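Putative O-Methyltransferase (Corynebacterium glutamicum, PDB 3DR5) probably transfers a methyl group from S-adenosyl-L-methionine to an oxygen of its acceptor, although the natural substrate is unknown. Local coordinates at residues 35-40 with 134-139; 42-47 with 201-206. All blocks are in the same frame, centred on the assembly; numbering follows the deposited sequence.

Interaction 1: 35-40 with 134-139; sequences PAPDEM and FGQVSP
Two prolines, Pro35 and Pro37, press on the side chains of Phe134 and Gln136, and no hydrogen bond crosses between the two segments. The purely apolar touch is that of Pro37 with Phe134: CG of the proline comes within 3.8 Å of CZ, the far tip of the phenylalanine ring. With CG anti to the backbone N (chi1 171°), Phe134 holds its ring out from the strand and presents CZ to the Pro37 ring. The two rings meet obliquely.

This happens at the C-terminal end of strand 130-135, a central strand of the seven-stranded sheet, whose strand order of 3-2-1-4-5-7-6 is that of the Rossmann-like class I methyltransferases. Backbone bonds from Phe134 to Ile61 and Ile63, and from Gly135 to Val160 and Ala162, fix the strand between its neighbours.

The second kind of contact is apolar carbon on a flat polar group. Pro35 lays CB over the face of the Gln136 amide, 3.8 Å from CD. Gln136 is bent at chi2 (90°), which turns its amide across the proline. Pro37 meets the same amide from another side, its side chain and that of Gln136 running in from opposite directions.

The polar groups of 35-40 find their partners outside the two segments. Asp38 sits at the N-cap of helix 39-51, where its carboxylate caps a backbone N and OD1 also bonds to Thr41 OG1. The carbonyl of Pro37 is taken by Arg26, while Val70 of helix 67-77 packs against both Pro37 and Phe134.

Interaction 2: 42-47 with 201-206; sequences GQLLTT and LPLGAG
Leu44 reaches from helix 39-51 to Leu201 and Leu203, and the whole contact runs through one of its methyl groups. Its CB points toward the loop but touches neither leucine. CG stands anti to the backbone N (chi1 172°), and at this fork the two methyls part company. CD1 stays farther back, 5.4 Å from CD1 of Leu201. CD2 is the one that goes forward, landing 3.7 Å from CD1 of Leu203 and 3.9 Å from CD1 of Leu201. It therefore sits against two methyls at once; the Leu44 side chain crosses that of Leu203 obliquely and that of Leu201 at about a right angle.

Leu201 ends strand 196-201 and Leu203 lies in the short connection to strand 207-212, the two strands forming a β-hairpin at the antiparallel end of the sheet. Pro202 is the centre of an inverse gamma turn, marked by a weak bond from Leu203 N to Leu201 O. A type II' turn follows from Leu203 to Gly206, closed by Gly206 N to Leu203 O at 2.8 Å, with Gly204 supplying its positive phi.

The polar groups of the helix bond to other partners. Gln43 O accepts from both Thr47 N and Thr47 OG1; the hydroxyl, 3.1 Å from that oxygen, lies 37° out of the carbonyl plane. Gln43 OE1 bonds to Arg200 N of the second subunit, so the helix also serves the dimer interface. Leu207 packs on Leu44 from the neighbouring strand.

Since only methyl groups meet between these segments, nothing in the contact is directional: burial and close fit join helix to hairpin, while hydrogen bonds within each segment set the backbones that carry the leucines.

In the fold
Both first segments belong to helix 39-51 and its lead-in, but interaction 1 is made by the loop before the helix and interaction 2 by its body. Interaction 1 is partly buried, grading from exposed Pro35 to buried Phe134, and mixes proline rings with an aromatic ring and an amide at the end of a parallel strand. Interaction 2 is buried and purely aliphatic, tying the helix to the antiparallel hairpin close to the second subunit. With centres 9 Å apart the two touch: Met40 CB lies 3.7 Å from Leu203 CD2, and Phe134 CD1 is 3.9 Å from Leu45 CD2. Through Leu45 and Leu44 the helix reaches strand 130-135 and the hairpin; the loop before it covers that strand's end.

Interaction 1: 35-40 with 134-139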
loop_
_atom_site.group_PDB
_atom_site.type_symbol
_atom_site.label_atom_id
_atom_site.label_comp_id
_atom_site.label_asym_id
_atom_site.label_seq_id
_atom_site.Cartn_x
_atom_site.Cartn_y
_atom_site.Cartn_z
ATOM N N PRO A 35 -7.132 -0.402 20.337
ATOM C CA PRO A 35 -6.216 -0.940 19.323
ATOM C C PRO A 35 -5.919 0.177 18.322
ATOM O O PRO A 35 -6.813 0.623 17.598
ATOM C CB PRO A 35 -7.018 -2.068 18.667
ATOM C CG PRO A 35 -8.199 -2.300 19.591
ATOM C CD PRO A 35 -8.481 -0.970 20.197
ATOM N N ALA A 36 -4.660 0.611 18.271
ATOM C CA ALA A 36 -4.264 1.701 17.379
ATOM C C ALA A 36 -3.118 1.352 16.437
ATOM O O ALA A 36 -1.988 1.154 16.881
ATOM C CB ALA A 36 -3.885 2.924 18.202
ATOM N N PRO A 37 -3.394 1.296 15.126
ATOM C CA PRO A 37 -2.366 0.977 14.128
ATOM C C PRO A 37 -1.196 1.938 14.290
ATOM O O PRO A 37 -1.409 3.126 14.552
ATOM C CB PRO A 37 -3.086 1.196 12.794
ATOM C CG PRO A 37 -4.522 0.972 13.122
ATOM C CD PRO A 37 -4.689 1.593 14.488
ATOM N N ASP A 38 0.028 1.442 14.116
ATOM C CA ASP A 38 1.201 2.301 14.259
ATOM C C ASP A 38 1.284 3.348 13.145
ATOM O O ASP A 38 0.454 3.372 12.235
ATOM C CB ASP A 38 2.497 1.455 14.341
ATOM C CG ASP A 38 2.803 0.688 13.062
ATOM O OD1 ASP A 38 1.934 0.625 12.164
ATOM O OD2 ASP A 38 3.931 0.146 12.964
ATOM N N GLU A 39 2.290 4.214 13.226
ATOM C CA GLU A 39 2.463 5.283 12.256
ATOM C C GLU A 39 2.643 4.825 10.817
ATOM O O GLU A 39 2.140 5.467 9.896
ATOM C CB GLU A 39 3.643 6.164 12.663
ATOM C CG GLU A 39 4.022 7.248 11.652
ATOM C CD GLU A 39 2.912 8.256 11.406
ATOM O OE1 GLU A 39 2.208 8.611 12.374
ATOM O OE2 GLU A 39 2.750 8.705 10.249
HETATM N N MSE A 40 3.352 3.717 10.634
HETATM C CA MSE A 40 3.612 3.187 9.305
HETATM C C MSE A 40 2.345 2.639 8.653
HETATM O O MSE A 40 2.135 2.808 7.448
HETATM C CB MSE A 40 4.710 2.105 9.365
HETATM C CG MSE A 40 6.146 2.656 9.462
HETATM SE SE MSE A 40 7.508 1.240 9.360
HETATM C CE MSE A 40 9.025 2.186 10.038
ATOM N N PHE A 134 -11.655 0.096 6.137
ATOM C CA PHE A 134 -10.680 -0.334 7.123
ATOM C C PHE A 134 -11.456 -1.015 8.242
ATOM O O PHE A 134 -12.441 -0.472 8.767
ATOM C CB PHE A 134 -9.906 0.851 7.718
ATOM C CG PHE A 134 -9.042 0.469 8.886
ATOM C CD1 PHE A 134 -7.761 -0.040 8.689
ATOM C CD2 PHE A 134 -9.529 0.584 10.188
ATOM C CE1 PHE A 134 -6.979 -0.445 9.780
ATOM C CE2 PHE A 134 -8.760 0.181 11.284
ATOM C CZ PHE A 134 -7.479 -0.329 11.081
ATOM N N GLY A 135 -11.015 -2.215 8.596
ATOM C CA GLY A 135 -11.671 -2.944 9.660
ATOM C C GLY A 135 -10.738 -3.377 10.782
ATOM O O GLY A 135 -9.664 -3.934 10.541
ATOM N N GLN A 136 -11.124 -3.062 12.012
ATOM C CA GLN A 136 -10.364 -3.479 13.180
ATOM C C GLN A 136 -11.380 -4.285 13.995
ATOM O O GLN A 136 -12.151 -3.740 14.792
ATOM C CB GLN A 136 -9.861 -2.286 14.009
ATOM C CG GLN A 136 -9.113 -2.728 15.258
ATOM C CD GLN A 136 -7.625 -2.916 15.031
ATOM O OE1 GLN A 136 -7.095 -4.019 15.171
ATOM N NE2 GLN A 136 -6.942 -1.835 14.683
ATOM N N VAL A 137 -11.374 -5.595 13.798
ATOM C CA VAL A 137 -12.319 -6.479 14.471
ATOM C C VAL A 137 -11.626 -7.687 15.088
ATOM O O VAL A 137 -10.410 -7.859 14.945
ATOM C CB VAL A 137 -13.398 -6.978 13.472
ATOM C CG1 VAL A 137 -14.143 -5.789 12.872
ATOM C CG2 VAL A 137 -12.743 -7.788 12.346
ATOM N N SER A 138 -12.404 -8.518 15.779
ATOM C CA SER A 138 -11.866 -9.732 16.373
ATOM C C SER A 138 -11.736 -10.744 15.239
ATOM O O SER A 138 -12.502 -10.708 14.266
ATOM C CB SER A 138 -12.807 -10.293 17.436
ATOM O OG SER A 138 -12.870 -9.428 18.547
ATOM N N PRO A 139 -10.762 -11.653 15.344
ATOM C CA PRO A 139 -10.527 -12.684 14.330
ATOM C C PRO A 139 -11.772 -13.509 14.024
ATOM O O PRO A 139 -11.895 -14.079 12.936
ATOM C CB PRO A 139 -9.383 -13.528 14.925
ATOM C CG PRO A 139 -9.243 -13.057 16.359
ATOM C CD PRO A 139 -9.689 -11.633 16.351
#

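Interaction 2: 42-47 with 201-206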
loop_
_atom_site.group_PDB
_atom_site.type_symbol
_atom_site.label_atom_id
_atom_site.label_comp_id
_atom_site.label_asym_id
_atom_site.label_seq_id
_atom_site.Cartn_x
_atom_site.Cartn_y
_atom_site.Cartn_z
ATOM N N GLY A 42 -0.640 3.696 9.378
ATOM C CA GLY A 42 -1.450 4.874 9.088
ATOM C C GLY A 42 -1.030 5.532 7.772
ATOM O O GLY A 42 -1.892 5.943 6.988
ATOM N N GLN A 43 0.277 5.635 7.522
ATOM C CA GLN A 43 0.791 6.231 6.284
ATOM C C GLN A 43 0.269 5.422 5.081
ATOM O O GLN A 43 -0.148 5.998 4.067
ATOM C CB GLN A 43 2.338 6.265 6.316
ATOM C CG GLN A 43 2.883 7.307 7.294
ATOM C CD GLN A 43 4.395 7.255 7.448
ATOM O OE1 GLN A 43 5.094 6.641 6.640
ATOM N NE2 GLN A 43 4.910 7.905 8.489
ATOM N N LEU A 44 0.288 4.091 5.193
ATOM C CA LEU A 44 -0.242 3.243 4.126
ATOM C C LEU A 44 -1.752 3.523 3.957
ATOM O O LEU A 44 -2.275 3.457 2.838
ATOM C CB LEU A 44 -0.030 1.755 4.432
ATOM C CG LEU A 44 -0.745 0.817 3.442
ATOM C CD1 LEU A 44 -0.276 1.117 2.022
ATOM C CD2 LEU A 44 -0.470 -0.640 3.803
ATOM N N LEU A 45 -2.462 3.824 5.051
ATOM C CA LEU A 45 -3.899 4.123 4.949
ATOM C C LEU A 45 -4.081 5.425 4.144
ATOM O O LEU A 45 -4.981 5.536 3.317
ATOM C CB LEU A 45 -4.547 4.247 6.349
ATOM C CG LEU A 45 -4.635 2.920 7.127
ATOM C CD1 LEU A 45 -5.344 3.153 8.461
ATOM C CD2 LEU A 45 -5.397 1.872 6.298
ATOM N N THR A 46 -3.216 6.403 4.384
ATOM C CA THR A 46 -3.271 7.668 3.655
ATOM C C THR A 46 -3.009 7.411 2.164
ATOM O O THR A 46 -3.647 8.005 1.304
ATOM C CB THR A 46 -2.206 8.645 4.183
ATOM O OG1 THR A 46 -2.390 8.820 5.589
ATOM C CG2 THR A 46 -2.315 9.989 3.495
ATOM N N THR A 47 -2.062 6.521 1.869
ATOM C CA THR A 47 -1.707 6.181 0.494
ATOM C C THR A 47 -2.881 5.564 -0.253
ATOM O O THR A 47 -3.161 5.939 -1.393
ATOM C CB THR A 47 -0.531 5.182 0.450
ATOM O OG1 THR A 47 0.622 5.764 1.072
ATOM C CG2 THR A 47 -0.193 4.809 -0.997
ATOM N N LEU A 201 0.803 -7.929 4.359
ATOM C CA LEU A 201 1.991 -7.185 4.706
ATOM C C LEU A 201 2.461 -7.217 6.157
ATOM O O LEU A 201 1.670 -7.427 7.059
ATOM C CB LEU A 201 1.751 -5.742 4.241
ATOM C CG LEU A 201 1.084 -5.637 2.843
ATOM C CD1 LEU A 201 0.610 -4.195 2.572
ATOM C CD2 LEU A 201 2.060 -6.104 1.760
ATOM N N PRO A 202 3.768 -6.983 6.381
ATOM C CA PRO A 202 4.379 -6.981 7.715
ATOM C C PRO A 202 4.122 -5.720 8.548
ATOM O O PRO A 202 5.057 -5.112 9.053
ATOM C CB PRO A 202 5.862 -7.169 7.408
ATOM C CG PRO A 202 6.034 -6.370 6.152
ATOM C CD PRO A 202 4.785 -6.754 5.332
ATOM N N LEU A 203 2.860 -5.332 8.685
ATOM C CA LEU A 203 2.495 -4.152 9.469
ATOM C C LEU A 203 1.593 -4.588 10.624
ATOM O O LEU A 203 0.718 -5.431 10.447
ATOM C CB LEU A 203 1.776 -3.129 8.577
ATOM C CG LEU A 203 2.644 -2.362 7.581
ATOM C CD1 LEU A 203 1.752 -1.812 6.470
ATOM C CD2 LEU A 203 3.401 -1.246 8.308
ATOM N N GLY A 204 1.814 -4.006 11.800
ATOM C CA GLY A 204 1.044 -4.390 12.970
ATOM C C GLY A 204 1.260 -5.883 13.187
ATOM O O GLY A 204 2.390 -6.379 13.114
ATOM N N ALA A 205 0.184 -6.616 13.459
ATOM C CA ALA A 205 0.282 -8.063 13.660
ATOM C C ALA A 205 0.043 -8.803 12.333
ATOM O O ALA A 205 -0.268 -9.997 12.327
ATOM C CB ALA A 205 -0.738 -8.524 14.715
ATOM N N GLY A 206 0.187 -8.098 11.213
ATOM C CA GLY A 206 -0.026 -8.718 9.914
ATOM C C GLY A 206 -1.291 -8.186 9.268
ATOM O O GLY A 206 -2.395 -8.551 9.652
#